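Long-range contacts in ThermoDBP-single stranded DNA binding protein (Thermoproteus tenax, PDB 3TEK), which binds single-stranded DNA and, in the Thermoproteales, takes the place of the canonical single-stranded DNA-binding protein: residues I118-V123 with L131-D136; K98-E103 with T138-W143; K23-I28 with V123-T128; A59-L64 with D71-F76. All blocks are in the same frame, centred on the assembly; numbering follows the deposited sequence.

Interaction 1. Residues I118-V123 with L131-D136; sequences ISTELV and LLWNRD
Two straight backbone bonds join Val123 and Leu132, the hydrogen-bonded pair of this antiparallel hairpin: Val123 N donates to Leu132 O, and Leu132 N returns to Val123 O at 2.8 Å, each donor lying in the plane of the carbonyl it meets. Next to this pair, Leu122 faces Trp133 as a non-hydrogen-bonded pair, CA to CA 4.7 Å, with Leu122 CD2 resting 4.0 Å from Trp133 CD1. Further along, the strands splay, and side chains take over part of the work. The indole, its CG anti to the backbone N (chi1 -178°), lies along the neighbouring strand, so that Trp133 NE1 donates a somewhat bent hydrogen bond to Thr120 OG1 at 2.9 Å, the oxygen lying almost exactly in the ring plane; Thr120 crosses it at about a right angle. That hydroxyl also bonds to Thr138 OG1, which fixes it from the second shell. On the opposite face of the sheet, Glu121 and Asn134 run side by side, and Asn134 ND2 reaches Glu121 OE1 at 2.9 Å. The bond lies in the amide plane but arrives from above the carboxylate, the two planes being turned 51° apart. Strand 23-31 flanks the other edge of strand 116-124, while helix 83-108 packs over the face carrying Leu122 and Trp133, bringing Leu92 against both and Leu96 against the indole.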
loop_
_atom_site.group_PDB
_atom_site.type_symbol
_atom_site.label_atom_id
_atom_site.label_comp_id
_atom_site.label_asym_id
_atom_site.label_seq_id
_atom_site.Cartn_x
_atom_site.Cartn_y
_atom_site.Cartn_z
ATOM N N ILE A 118 5.783 6.988 1.567
ATOM C CA ILE A 118 5.636 6.020 2.616
ATOM C C ILE A 118 6.090 4.683 2.101
ATOM O O ILE A 118 5.733 4.292 1.033
ATOM C CB ILE A 118 4.193 5.929 3.030
ATOM C CG1 ILE A 118 3.768 7.258 3.612
ATOM C CG2 ILE A 118 3.973 4.841 4.030
ATOM C CD1 ILE A 118 2.336 7.421 3.733
ATOM N N SER A 119 6.903 3.995 2.867
ATOM C CA SER A 119 7.207 2.616 2.556
ATOM C C SER A 119 6.614 1.758 3.670
ATOM O O SER A 119 6.722 2.084 4.873
ATOM C CB SER A 119 8.698 2.365 2.468
ATOM O OG SER A 119 9.267 2.499 3.751
ATOM N N THR A 120 5.990 0.670 3.268
ATOM C CA THR A 120 5.411 -0.246 4.240
ATOM C C THR A 120 5.480 -1.673 3.723
ATOM O O THR A 120 5.929 -1.919 2.601
ATOM C CB THR A 120 3.977 0.165 4.600
ATOM O OG1 THR A 120 3.533 -0.605 5.745
ATOM C CG2 THR A 120 3.050 0.012 3.383
ATOM N N GLU A 121 5.104 -2.611 4.571
ATOM C CA GLU A 121 5.072 -4.020 4.206
ATOM C C GLU A 121 3.691 -4.590 4.429
ATOM O O GLU A 121 3.033 -4.258 5.416
ATOM C CB GLU A 121 6.043 -4.817 5.053
ATOM C CG GLU A 121 7.484 -4.485 4.822
ATOM C CD GLU A 121 8.423 -5.594 5.325
ATOM O OE1 GLU A 121 7.961 -6.620 5.904
ATOM O OE2 GLU A 121 9.628 -5.419 5.121
ATOM N N LEU A 122 3.276 -5.446 3.496
ATOM C CA LEU A 122 1.988 -6.151 3.516
ATOM C C LEU A 122 2.230 -7.655 3.290
ATOM O O LEU A 122 3.198 -8.040 2.604
ATOM C CB LEU A 122 1.073 -5.620 2.381
ATOM C CG LEU A 122 1.116 -4.100 2.075
ATOM C CD1 LEU A 122 0.421 -3.747 0.772
ATOM C CD2 LEU A 122 0.490 -3.296 3.238
ATOM N N VAL A 123 1.357 -8.487 3.857
ATOM C CA VAL A 123 1.308 -9.935 3.522
ATOM C C VAL A 123 -0.086 -10.232 2.937
ATOM O O VAL A 123 -1.113 -9.954 3.567
ATOM C CB VAL A 123 1.581 -10.829 4.762
ATOM C CG1 VAL A 123 1.426 -12.368 4.434
ATOM C CG2 VAL A 123 2.981 -10.570 5.312
ATOM N N LEU A 131 -5.501 -9.374 3.252
ATOM C CA LEU A 131 -4.377 -8.479 3.169
ATOM C C LEU A 131 -3.972 -8.075 4.609
ATOM O O LEU A 131 -4.807 -7.570 5.372
ATOM C CB LEU A 131 -4.874 -7.292 2.355
ATOM C CG LEU A 131 -3.982 -6.219 1.780
ATOM C CD1 LEU A 131 -2.651 -6.819 1.313
ATOM C CD2 LEU A 131 -4.688 -5.480 0.601
ATOM N N LEU A 132 -2.769 -8.322 5.107
ATOM C CA LEU A 132 -2.368 -7.985 6.483
ATOM C C LEU A 132 -1.321 -6.884 6.400
ATOM O O LEU A 132 -0.392 -6.940 5.586
ATOM C CB LEU A 132 -1.833 -9.224 7.239
ATOM C CG LEU A 132 -2.793 -10.434 7.332
ATOM C CD1 LEU A 132 -2.054 -11.749 7.598
ATOM C CD2 LEU A 132 -3.961 -10.216 8.361
ATOM N N TRP A 133 -1.516 -5.837 7.185
ATOM C CA TRP A 133 -0.594 -4.712 7.221
ATOM C C TRP A 133 0.466 -4.985 8.292
ATOM O O TRP A 133 0.115 -5.219 9.433
ATOM C CB TRP A 133 -1.359 -3.456 7.594
ATOM C CG TRP A 133 -0.550 -2.215 7.631
ATOM C CD1 TRP A 133 0.648 -1.967 7.016
ATOM C CD2 TRP A 133 -0.911 -1.016 8.294
ATOM N NE1 TRP A 133 1.058 -0.694 7.282
ATOM C CE2 TRP A 133 0.123 -0.084 8.070
ATOM C CE3 TRP A 133 -1.995 -0.645 9.071
ATOM C CZ2 TRP A 133 0.095 1.202 8.588
ATOM C CZ3 TRP A 133 -2.020 0.654 9.615
ATOM C CH2 TRP A 133 -0.976 1.552 9.364
ATOM N N ASN A 134 1.745 -4.955 7.899
ATOM C CA ASN A 134 2.885 -5.105 8.808
ATOM C C ASN A 134 3.264 -3.707 9.273
ATOM O O ASN A 134 4.256 -3.145 8.804
ATOM C CB ASN A 134 4.031 -5.807 8.055
ATOM C CG ASN A 134 5.153 -6.323 8.960
ATOM O OD1 ASN A 134 4.978 -6.537 10.159
ATOM N ND2 ASN A 134 6.324 -6.562 8.351
ATOM N N ARG A 135 2.420 -3.135 10.140
ATOM C CA ARG A 135 2.531 -1.715 10.536
ATOM C C ARG A 135 3.897 -1.366 11.105
ATOM O O ARG A 135 4.378 -0.253 10.901
ATOM C CB ARG A 135 1.503 -1.299 11.622
ATOM C CG ARG A 135 0.098 -1.833 11.473
ATOM N N ASP A 136 4.476 -2.300 11.868
ATOM C CA ASP A 136 5.797 -2.079 12.515
ATOM C C ASP A 136 6.869 -1.685 11.493
ATOM O O ASP A 136 7.829 -1.027 11.852
ATOM C CB ASP A 136 6.288 -3.323 13.269
ATOM C CG ASP A 136 5.424 -3.671 14.488
ATOM O OD1 ASP A 136 4.557 -2.846 14.874
ATOM O OD2 ASP A 136 5.654 -4.770 15.070
#

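Interaction 2. Residues K98-E103 with T138-W143; sequences KWFFEE and TQLIYW
The indole of Trp99 is met in two ways by strand 131-142: a methyl sits over one face and a methylene lies at its edge. Thr138 CG2 stands 3.8 Å from the centroid of the six-membered ring of Trp99 and only 9° off the ring normal, a well-centred CH-pi contact in which the two side chains approach tip to tip. At the rim of the same ring, near its plane, Leu140 CB comes to 3.9 Å from Trp99 CH2. Phe100 also offers an edge, its CE1 lying 4.3 Å from Leu140 CD1, so the leucine reaches both aromatic rings. Torsions explain the fit. Trp99 and Phe100 both hold CG anti to the backbone N, and Thr138 places CG2 anti to its own N (OG1 at chi1 -58°), which sends the methyl to the indole and leaves the hydroxyl to bond with Thr120 OG1 and Arg135 O. One threonine thus serves an apolar face and a polar cluster at once. The contact is a helix-on-sheet packing held by apolar side chains, with the segment axes 10.9 Å apart and inclined at 60°. Strand 116-124 runs beside the outermost strand here, contributing Phe116 and Ile118 against Leu140, while Phe100 meets the Phe116 ring and touches Ala37 of helix 37-41.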
loop_
_atom_site.group_PDB
_atom_site.type_symbol
_atom_site.label_atom_id
_atom_site.label_comp_id
_atom_site.label_asym_id
_atom_site.label_seq_id
_atom_site.Cartn_x
_atom_site.Cartn_y
_atom_site.Cartn_z
ATOM N N LYS A 98 -4.862 7.109 9.047
ATOM C CA LYS A 98 -4.886 7.457 10.469
ATOM C C LYS A 98 -3.460 7.627 11.026
ATOM O O LYS A 98 -3.139 8.586 11.726
ATOM C CB LYS A 98 -5.627 6.375 11.260
ATOM C CG LYS A 98 -5.927 6.781 12.711
ATOM C CD LYS A 98 -6.960 5.863 13.395
ATOM C CE LYS A 98 -6.329 4.884 14.389
ATOM N NZ LYS A 98 -7.344 4.260 15.314
ATOM N N TRP A 99 -2.615 6.658 10.743
ATOM C CA TRP A 99 -1.215 6.770 11.091
ATOM C C TRP A 99 -0.595 8.089 10.558
ATOM O O TRP A 99 0.135 8.754 11.295
ATOM C CB TRP A 99 -0.436 5.559 10.570
ATOM C CG TRP A 99 1.001 5.738 10.726
ATOM C CD1 TRP A 99 1.720 5.563 11.866
ATOM C CD2 TRP A 99 1.922 6.176 9.721
ATOM N NE1 TRP A 99 3.045 5.863 11.633
ATOM C CE2 TRP A 99 3.197 6.244 10.326
ATOM C CE3 TRP A 99 1.793 6.513 8.374
ATOM C CZ2 TRP A 99 4.356 6.630 9.619
ATOM C CZ3 TRP A 99 2.933 6.879 7.662
ATOM C CH2 TRP A 99 4.196 6.949 8.292
ATOM N N PHE A 100 -0.892 8.456 9.306
ATOM C CA PHE A 100 -0.266 9.648 8.698
ATOM C C PHE A 100 -0.717 10.915 9.380
ATOM O O PHE A 100 0.082 11.744 9.748
ATOM C CB PHE A 100 -0.598 9.779 7.225
ATOM C CG PHE A 100 -0.005 11.005 6.594
ATOM C CD1 PHE A 100 1.338 11.040 6.252
ATOM C CD2 PHE A 100 -0.773 12.132 6.393
ATOM C CE1 PHE A 100 1.911 12.190 5.665
ATOM C CE2 PHE A 100 -0.225 13.304 5.818
ATOM C CZ PHE A 100 1.120 13.335 5.453
ATOM N N PHE A 101 -2.019 11.056 9.562
ATOM C CA PHE A 101 -2.544 12.280 10.116
ATOM C C PHE A 101 -2.377 12.371 11.606
ATOM O O PHE A 101 -2.133 13.448 12.114
ATOM C CB PHE A 101 -3.996 12.480 9.717
ATOM C CG PHE A 101 -4.153 12.899 8.303
ATOM C CD1 PHE A 101 -3.821 14.191 7.919
ATOM C CD2 PHE A 101 -4.600 11.995 7.336
ATOM C CE1 PHE A 101 -3.937 14.592 6.603
ATOM C CE2 PHE A 101 -4.744 12.392 6.019
ATOM C CZ PHE A 101 -4.401 13.689 5.642
ATOM N N GLU A 102 -2.493 11.255 12.308
ATOM C CA GLU A 102 -2.522 11.297 13.768
ATOM C C GLU A 102 -1.171 11.026 14.426
ATOM O O GLU A 102 -0.985 11.373 15.595
ATOM C CB GLU A 102 -3.563 10.333 14.315
ATOM C CG GLU A 102 -4.966 10.665 13.850
ATOM C CD GLU A 102 -6.058 9.857 14.537
ATOM O OE1 GLU A 102 -7.190 9.845 14.000
ATOM O OE2 GLU A 102 -5.803 9.245 15.600
ATOM N N GLU A 103 -0.239 10.406 13.696
ATOM C CA GLU A 103 1.086 10.135 14.234
ATOM C C GLU A 103 2.188 10.823 13.429
ATOM O O GLU A 103 2.970 11.579 13.981
ATOM C CB GLU A 103 1.338 8.629 14.330
ATOM C CG GLU A 103 0.498 7.926 15.388
ATOM C CD GLU A 103 0.611 6.414 15.292
ATOM O OE1 GLU A 103 -0.383 5.748 14.913
ATOM O OE2 GLU A 103 1.703 5.883 15.573
ATOM N N THR A 138 6.319 0.344 8.814
ATOM C CA THR A 138 5.903 1.509 8.056
ATOM C C THR A 138 6.890 2.646 8.294
ATOM O O THR A 138 7.213 2.929 9.435
ATOM C CB THR A 138 4.497 1.953 8.468
ATOM O OG1 THR A 138 3.589 0.861 8.269
ATOM C CG2 THR A 138 4.033 3.141 7.632
ATOM N N GLN A 139 7.370 3.297 7.237
ATOM C CA GLN A 139 8.268 4.460 7.398
ATOM C C GLN A 139 7.959 5.577 6.438
ATOM O O GLN A 139 7.455 5.353 5.343
ATOM C CB GLN A 139 9.718 4.043 7.224
ATOM C CG GLN A 139 10.319 3.481 8.513
ATOM C CD GLN A 139 11.218 2.323 8.258
ATOM O OE1 GLN A 139 12.095 2.398 7.397
ATOM N NE2 GLN A 139 11.004 1.219 8.993
ATOM N N LEU A 140 8.252 6.787 6.894
ATOM C CA LEU A 140 8.027 7.993 6.133
ATOM C C LEU A 140 9.340 8.667 5.829
ATOM O O LEU A 140 10.196 8.859 6.715
ATOM C CB LEU A 140 7.185 8.967 6.938
ATOM C CG LEU A 140 6.701 10.189 6.175
ATOM C CD1 LEU A 140 5.447 9.836 5.404
ATOM C CD2 LEU A 140 6.485 11.379 7.141
ATOM N N ILE A 141 9.507 9.036 4.573
ATOM C CA ILE A 141 10.527 9.985 4.209
ATOM C C ILE A 141 9.776 11.218 3.739
ATOM O O ILE A 141 8.807 11.099 2.987
ATOM C CB ILE A 141 11.441 9.462 3.107
ATOM C CG1 ILE A 141 12.320 8.338 3.658
ATOM C CG2 ILE A 141 12.356 10.615 2.583
ATOM C CD1 ILE A 141 13.491 8.870 4.551
ATOM N N TYR A 142 10.206 12.386 4.208
ATOM C CA TYR A 142 9.467 13.632 3.963
ATOM C C TYR A 142 10.427 14.761 3.595
ATOM O O TYR A 142 11.615 14.666 3.840
ATOM C CB TYR A 142 8.613 14.008 5.182
ATOM C CG TYR A 142 9.391 14.323 6.437
ATOM C CD1 TYR A 142 9.665 15.643 6.798
ATOM C CD2 TYR A 142 9.848 13.310 7.273
ATOM C CE1 TYR A 142 10.380 15.933 7.960
ATOM C CE2 TYR A 142 10.568 13.598 8.449
ATOM C CZ TYR A 142 10.826 14.910 8.778
ATOM O OH TYR A 142 11.523 15.207 9.920
ATOM N N TRP A 143 9.903 15.811 2.985
ATOM C CA TRP A 143 10.735 16.903 2.487
ATOM C C TRP A 143 10.620 18.120 3.420
ATOM O O TRP A 143 9.535 18.496 3.811
ATOM C CB TRP A 143 10.347 17.245 1.064
ATOM C CG TRP A 143 11.058 16.392 0.008
ATOM C CD1 TRP A 143 12.045 16.804 -0.847
ATOM C CD2 TRP A 143 10.820 15.011 -0.301
ATOM N NE1 TRP A 143 12.441 15.765 -1.667
ATOM C CE2 TRP A 143 11.708 14.654 -1.351
ATOM C CE3 TRP A 143 9.940 14.053 0.188
ATOM C CZ2 TRP A 143 11.751 13.366 -1.897
ATOM C CZ3 TRP A 143 9.983 12.766 -0.359
ATOM C CH2 TRP A 143 10.883 12.444 -1.400
#

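Interaction 3. Residues K23-I28 with V123-T128; sequences KKLVLI and VLDPDT
Tight antiparallel pairing at one end gives way to a water-bridged, more loosely joined end at the other. In the tight part, Val26 and Leu124 form a hydrogen-bonded pair: Val26 N donates to Leu124 O at 3.0 Å along a nearly linear path (174°), and Leu124 N returns to Val26 O at 2.8 Å. Next to it, the non-hydrogen-bonded pair Leu27 and Val123 packs by side chains. Val123 spreads its two methyls along the strand, CG2 to Leu27 CD1 at 3.9 Å and CG1 to Leu25 CB at 3.8 Å, so that one valine touches two leucines on the same face. Leu25 CD2 then reaches across obliquely to Asp125 CB. Asp125 has CG anti to its backbone N, and its OD1 takes Asp127 N on the anti lone pair, closing an Asx turn that swings the chain round. Pro126 CD lies 3.2 Å from Lys24 O. On the exposed side, water 1 accepts from Lys24 N and donates to Asp127 OD2, while the opposite charges of Lys23 NZ and Asp127 OD2 stay 5.8 Å apart, at most a long-range attraction. Strand 13-20 borders strand 23-31 on its other edge; helix 52-68 lies against Val26 and Leu124, and helix 71-79 against Leu124 and Pro126.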
loop_
_atom_site.group_PDB
_atom_site.type_symbol
_atom_site.label_atom_id
_atom_site.label_comp_id
_atom_site.label_asym_id
_atom_site.label_seq_id
_atom_site.Cartn_x
_atom_site.Cartn_y
_atom_site.Cartn_z
ATOM N N LYS A 23 0.445 -23.510 2.474
ATOM C CA LYS A 23 -0.036 -22.275 1.899
ATOM C C LYS A 23 1.147 -21.371 1.555
ATOM O O LYS A 23 2.116 -21.283 2.298
ATOM C CB LYS A 23 -1.006 -21.566 2.854
ATOM C CG LYS A 23 -2.115 -22.466 3.490
ATOM C CD LYS A 23 -3.382 -22.659 2.589
ATOM C CE LYS A 23 -4.572 -23.342 3.332
ATOM N NZ LYS A 23 -4.210 -24.683 3.863
ATOM N N LYS A 24 1.084 -20.730 0.404
ATOM C CA LYS A 24 2.060 -19.738 0.044
ATOM C C LYS A 24 1.412 -18.366 0.224
ATOM O O LYS A 24 0.314 -18.138 -0.249
ATOM C CB LYS A 24 2.471 -19.917 -1.402
ATOM C CG LYS A 24 3.155 -21.214 -1.677
ATOM C CD LYS A 24 4.625 -21.142 -1.313
ATOM C CE LYS A 24 5.421 -22.318 -1.937
ATOM N NZ LYS A 24 5.501 -23.453 -0.990
ATOM N N LEU A 25 2.088 -17.463 0.913
ATOM C CA LEU A 25 1.635 -16.080 1.018
ATOM C C LEU A 25 2.637 -15.177 0.310
ATOM O O LEU A 25 3.770 -15.581 0.052
ATOM C CB LEU A 25 1.448 -15.669 2.478
ATOM C CG LEU A 25 0.428 -16.570 3.200
ATOM C CD1 LEU A 25 1.141 -17.467 4.134
ATOM C CD2 LEU A 25 -0.576 -15.743 3.987
ATOM N N VAL A 26 2.208 -13.955 0.026
ATOM C CA VAL A 26 3.042 -12.995 -0.668
ATOM C C VAL A 26 3.378 -11.860 0.275
ATOM O O VAL A 26 2.490 -11.120 0.715
ATOM C CB VAL A 26 2.364 -12.458 -1.941
ATOM C CG1 VAL A 26 3.348 -11.574 -2.736
ATOM C CG2 VAL A 26 1.855 -13.630 -2.837
ATOM N N LEU A 27 4.666 -11.753 0.606
ATOM C CA LEU A 27 5.184 -10.575 1.314
ATOM C C LEU A 27 5.442 -9.459 0.307
ATOM O O LEU A 27 6.198 -9.649 -0.636
ATOM C CB LEU A 27 6.462 -10.923 2.065
ATOM C CG LEU A 27 7.177 -9.821 2.841
ATOM C CD1 LEU A 27 6.260 -9.135 3.843
ATOM C CD2 LEU A 27 8.362 -10.410 3.551
ATOM N N ILE A 28 4.801 -8.307 0.495
ATOM C CA ILE A 28 4.947 -7.211 -0.434
ATOM C C ILE A 28 5.556 -6.000 0.275
ATOM O O ILE A 28 5.063 -5.547 1.311
ATOM C CB ILE A 28 3.622 -6.807 -1.040
ATOM C CG1 ILE A 28 2.954 -8.001 -1.736
ATOM C CG2 ILE A 28 3.811 -5.648 -2.016
ATOM C CD1 ILE A 28 1.663 -7.638 -2.361
ATOM N N VAL A 123 1.357 -8.487 3.857
ATOM C CA VAL A 123 1.308 -9.935 3.522
ATOM C C VAL A 123 -0.086 -10.232 2.937
ATOM O O VAL A 123 -1.113 -9.954 3.567
ATOM C CB VAL A 123 1.581 -10.829 4.762
ATOM C CG1 VAL A 123 1.426 -12.368 4.434
ATOM C CG2 VAL A 123 2.981 -10.570 5.312
ATOM N N LEU A 124 -0.119 -10.726 1.715
ATOM C CA LEU A 124 -1.373 -11.096 1.082
ATOM C C LEU A 124 -1.533 -12.596 1.166
ATOM O O LEU A 124 -0.647 -13.330 0.737
ATOM C CB LEU A 124 -1.405 -10.666 -0.375
ATOM C CG LEU A 124 -2.557 -11.198 -1.268
ATOM C CD1 LEU A 124 -3.907 -10.618 -0.858
ATOM C CD2 LEU A 124 -2.260 -10.892 -2.721
ATOM N N ASP A 125 -2.685 -13.043 1.665
ATOM C CA ASP A 125 -3.078 -14.452 1.528
ATOM C C ASP A 125 -3.812 -14.593 0.187
ATOM O O ASP A 125 -4.943 -14.146 0.063
ATOM C CB ASP A 125 -3.990 -14.875 2.707
ATOM C CG ASP A 125 -4.369 -16.349 2.660
ATOM O OD1 ASP A 125 -4.402 -16.948 1.551
ATOM O OD2 ASP A 125 -4.651 -16.921 3.727
ATOM N N PRO A 126 -3.163 -15.187 -0.833
ATOM C CA PRO A 126 -3.825 -15.233 -2.134
ATOM C C PRO A 126 -5.053 -16.157 -2.162
ATOM O O PRO A 126 -5.859 -16.063 -3.090
ATOM C CB PRO A 126 -2.713 -15.724 -3.079
ATOM C CG PRO A 126 -1.875 -16.595 -2.223
ATOM C CD PRO A 126 -1.905 -15.955 -0.832
ATOM N N ASP A 127 -5.187 -17.049 -1.177
ATOM C CA ASP A 127 -6.373 -17.934 -1.086
ATOM C C ASP A 127 -7.631 -17.163 -0.729
ATOM O O ASP A 127 -8.669 -17.321 -1.364
ATOM C CB ASP A 127 -6.159 -19.045 -0.057
ATOM C CG ASP A 127 -5.022 -19.959 -0.437
ATOM O OD1 ASP A 127 -5.113 -20.540 -1.543
ATOM O OD2 ASP A 127 -4.050 -20.087 0.346
ATOM N N THR A 128 -7.533 -16.347 0.309
ATOM C CA THR A 128 -8.718 -15.666 0.858
ATOM C C THR A 128 -8.843 -14.243 0.322
ATOM O O THR A 128 -9.914 -13.651 0.335
ATOM C CB THR A 128 -8.652 -15.663 2.387
ATOM O OG1 THR A 128 -7.461 -14.978 2.831
ATOM C CG2 THR A 128 -8.657 -17.105 2.924
HETATM O O HOH W 1 -1.448 -20.283 -1.304
#

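Interaction 4. Residues A59-L64 with D71-F76; sequences AVAGSL and DGENIF
Phe76 presents the face of its ring to the neighbouring helix, and Ala61 sits squarely upon it. Ala61 CB stands 3.6 Å from the centroid of the Phe76 ring and 5° off the normal, so the methyl is centred over the six carbons in a CH-pi contact. The ring gets there because Phe76 holds CG anti to the backbone N, chi1 -177°, which reaches it across to the other helix. Two further side chains meet Phe76 at about a right angle. Leu64 CD1 lies near the ring plane and touches the stem of the phenylalanine, 3.8 Å from Phe76 CB, whereas Val60 CG1 comes obliquely to Phe76 CD1 at 4.0 Å. The segments form part of a helical hairpin, with helix 52-68 and helix 71-79 joined by a short connection; their segment axes are 8.4 Å apart, with N-to-C directions 142° apart. At the end nearest this connection, Gly72 brings the two backbones close, its CA 4.6 Å from Leu64 CA, and Gly72 CA makes a CA-H...O contact with Leu64 O. With no side chain at Gly72, the backbones can come this close. Leu64, with CG anti to its carbonyl carbon, forks over this junction: CD1 goes to Phe76, and CD2 crosses obliquely to Ile75 CG2 at 4.0 Å. Glu73 OE1 is engaged in a salt bridge with Arg65, on the same helix as Leu64. On the sheet side, Leu124 of strand 116-124 touches both Val60 and Leu64, and Pro126 packs against Leu64 and Ile75.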
loop_
_atom_site.group_PDB
_atom_site.type_symbol
_atom_site.label_atom_id
_atom_site.label_comp_id
_atom_site.label_asym_id
_atom_site.label_seq_id
_atom_site.Cartn_x
_atom_site.Cartn_y
_atom_site.Cartn_z
ATOM N N ALA A 59 0.258 -2.813 -7.164
ATOM C CA ALA A 59 1.245 -3.493 -6.336
ATOM C C ALA A 59 0.875 -4.972 -6.110
ATOM O O ALA A 59 1.732 -5.847 -6.211
ATOM C CB ALA A 59 1.441 -2.756 -4.978
ATOM N N VAL A 60 -0.399 -5.244 -5.838
ATOM C CA VAL A 60 -0.834 -6.630 -5.604
ATOM C C VAL A 60 -0.777 -7.453 -6.877
ATOM O O VAL A 60 -0.254 -8.569 -6.873
ATOM C CB VAL A 60 -2.216 -6.633 -4.960
ATOM C CG1 VAL A 60 -2.797 -8.014 -4.894
ATOM C CG2 VAL A 60 -2.102 -5.947 -3.553
ATOM N N ALA A 61 -1.322 -6.924 -7.957
ATOM C CA ALA A 61 -1.427 -7.665 -9.228
ATOM C C ALA A 61 -0.033 -7.953 -9.727
ATOM O O ALA A 61 0.255 -9.078 -10.128
ATOM C CB ALA A 61 -2.192 -6.858 -10.271
ATOM N N GLY A 62 0.829 -6.930 -9.678
ATOM C CA GLY A 62 2.230 -7.057 -10.066
ATOM C C GLY A 62 2.969 -8.112 -9.257
ATOM O O GLY A 62 3.678 -8.926 -9.823
ATOM N N SER A 63 2.794 -8.103 -7.934
ATOM C CA SER A 63 3.429 -9.122 -7.089
ATOM C C SER A 63 2.897 -10.540 -7.401
ATOM O O SER A 63 3.657 -11.498 -7.386
ATOM C CB SER A 63 3.267 -8.806 -5.611
ATOM O OG SER A 63 3.801 -7.514 -5.301
ATOM N N LEU A 64 1.611 -10.669 -7.684
ATOM C CA LEU A 64 1.071 -11.975 -7.994
ATOM C C LEU A 64 1.660 -12.556 -9.292
ATOM O O LEU A 64 1.984 -13.734 -9.357
ATOM C CB LEU A 64 -0.460 -11.941 -8.036
ATOM C CG LEU A 64 -1.145 -11.877 -6.658
ATOM C CD1 LEU A 64 -2.561 -11.455 -6.803
ATOM C CD2 LEU A 64 -1.055 -13.204 -5.878
ATOM N N ASP A 71 -0.605 -17.138 -14.378
ATOM C CA ASP A 71 -1.770 -17.499 -13.535
ATOM C C ASP A 71 -1.938 -16.527 -12.346
ATOM O O ASP A 71 -2.989 -16.475 -11.738
ATOM C CB ASP A 71 -1.731 -18.958 -13.025
ATOM C CG ASP A 71 -3.142 -19.487 -12.609
ATOM O OD1 ASP A 71 -3.350 -19.860 -11.431
ATOM O OD2 ASP A 71 -4.063 -19.504 -13.456
ATOM N N GLY A 72 -0.897 -15.773 -12.026
ATOM C CA GLY A 72 -0.995 -14.672 -11.085
ATOM C C GLY A 72 -2.124 -13.726 -11.428
ATOM O O GLY A 72 -2.838 -13.268 -10.540
ATOM N N GLU A 73 -2.325 -13.462 -12.725
ATOM C CA GLU A 73 -3.440 -12.627 -13.150
ATOM C C GLU A 73 -4.825 -13.261 -12.856
ATOM O O GLU A 73 -5.764 -12.558 -12.526
ATOM C CB GLU A 73 -3.287 -12.240 -14.633
ATOM C CG GLU A 73 -4.186 -11.062 -15.086
ATOM C CD GLU A 73 -3.935 -9.731 -14.334
ATOM O OE1 GLU A 73 -2.869 -9.559 -13.696
ATOM O OE2 GLU A 73 -4.822 -8.846 -14.388
ATOM N N ASN A 74 -4.941 -14.584 -12.957
ATOM C CA ASN A 74 -6.181 -15.281 -12.574
ATOM C C ASN A 74 -6.469 -15.165 -11.080
ATOM O O ASN A 74 -7.610 -15.026 -10.680
ATOM C CB ASN A 74 -6.112 -16.750 -12.972
ATOM C CG ASN A 74 -6.114 -16.925 -14.467
ATOM O OD1 ASN A 74 -6.882 -16.287 -15.164
ATOM N ND2 ASN A 74 -5.266 -17.788 -14.964
ATOM N N ILE A 75 -5.412 -15.250 -10.274
ATOM C CA ILE A 75 -5.535 -15.156 -8.826
ATOM C C ILE A 75 -6.050 -13.765 -8.549
ATOM O O ILE A 75 -7.030 -13.593 -7.838
ATOM C CB ILE A 75 -4.194 -15.367 -8.090
ATOM C CG1 ILE A 75 -3.568 -16.735 -8.434
ATOM C CG2 ILE A 75 -4.403 -15.284 -6.580
ATOM C CD1 ILE A 75 -2.177 -17.004 -7.791
ATOM N N PHE A 76 -5.399 -12.778 -9.143
ATOM C CA PHE A 76 -5.781 -11.387 -8.926
ATOM C C PHE A 76 -7.229 -11.090 -9.312
ATOM O O PHE A 76 -7.959 -10.422 -8.562
ATOM C CB PHE A 76 -4.863 -10.426 -9.668
ATOM C CG PHE A 76 -5.191 -8.987 -9.406
ATOM C CD1 PHE A 76 -5.027 -8.448 -8.138
ATOM C CD2 PHE A 76 -5.678 -8.180 -10.420
ATOM C CE1 PHE A 76 -5.356 -7.138 -7.879
ATOM C CE2 PHE A 76 -5.993 -6.861 -10.187
ATOM C CZ PHE A 76 -5.834 -6.331 -8.907
#

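In the fold
After strand 13-20 the chain lays down strand 23-31, whose partner 123-128 arrives only some ninety residues later, so interaction 3 closes the longest loop. Inside that loop lies interaction 4, which closes a short one between consecutive helices; its Val60 and Ile75 touch Leu124 and Pro126 of interaction 3. Helix 83-108 then opens interaction 2, closed by 138-143, and interaction 1, the hairpin, nests within it. Interaction 3 crosses both 1 and 2 along the chain, sharing Val123 with the former. Interactions 1 and 3 join neighbouring strands of the four-stranded antiparallel sheet, interaction 2 packs helix 83-108 on it, and interaction 4 pairs two helices on the opposite side of the chain's centre from interaction 2.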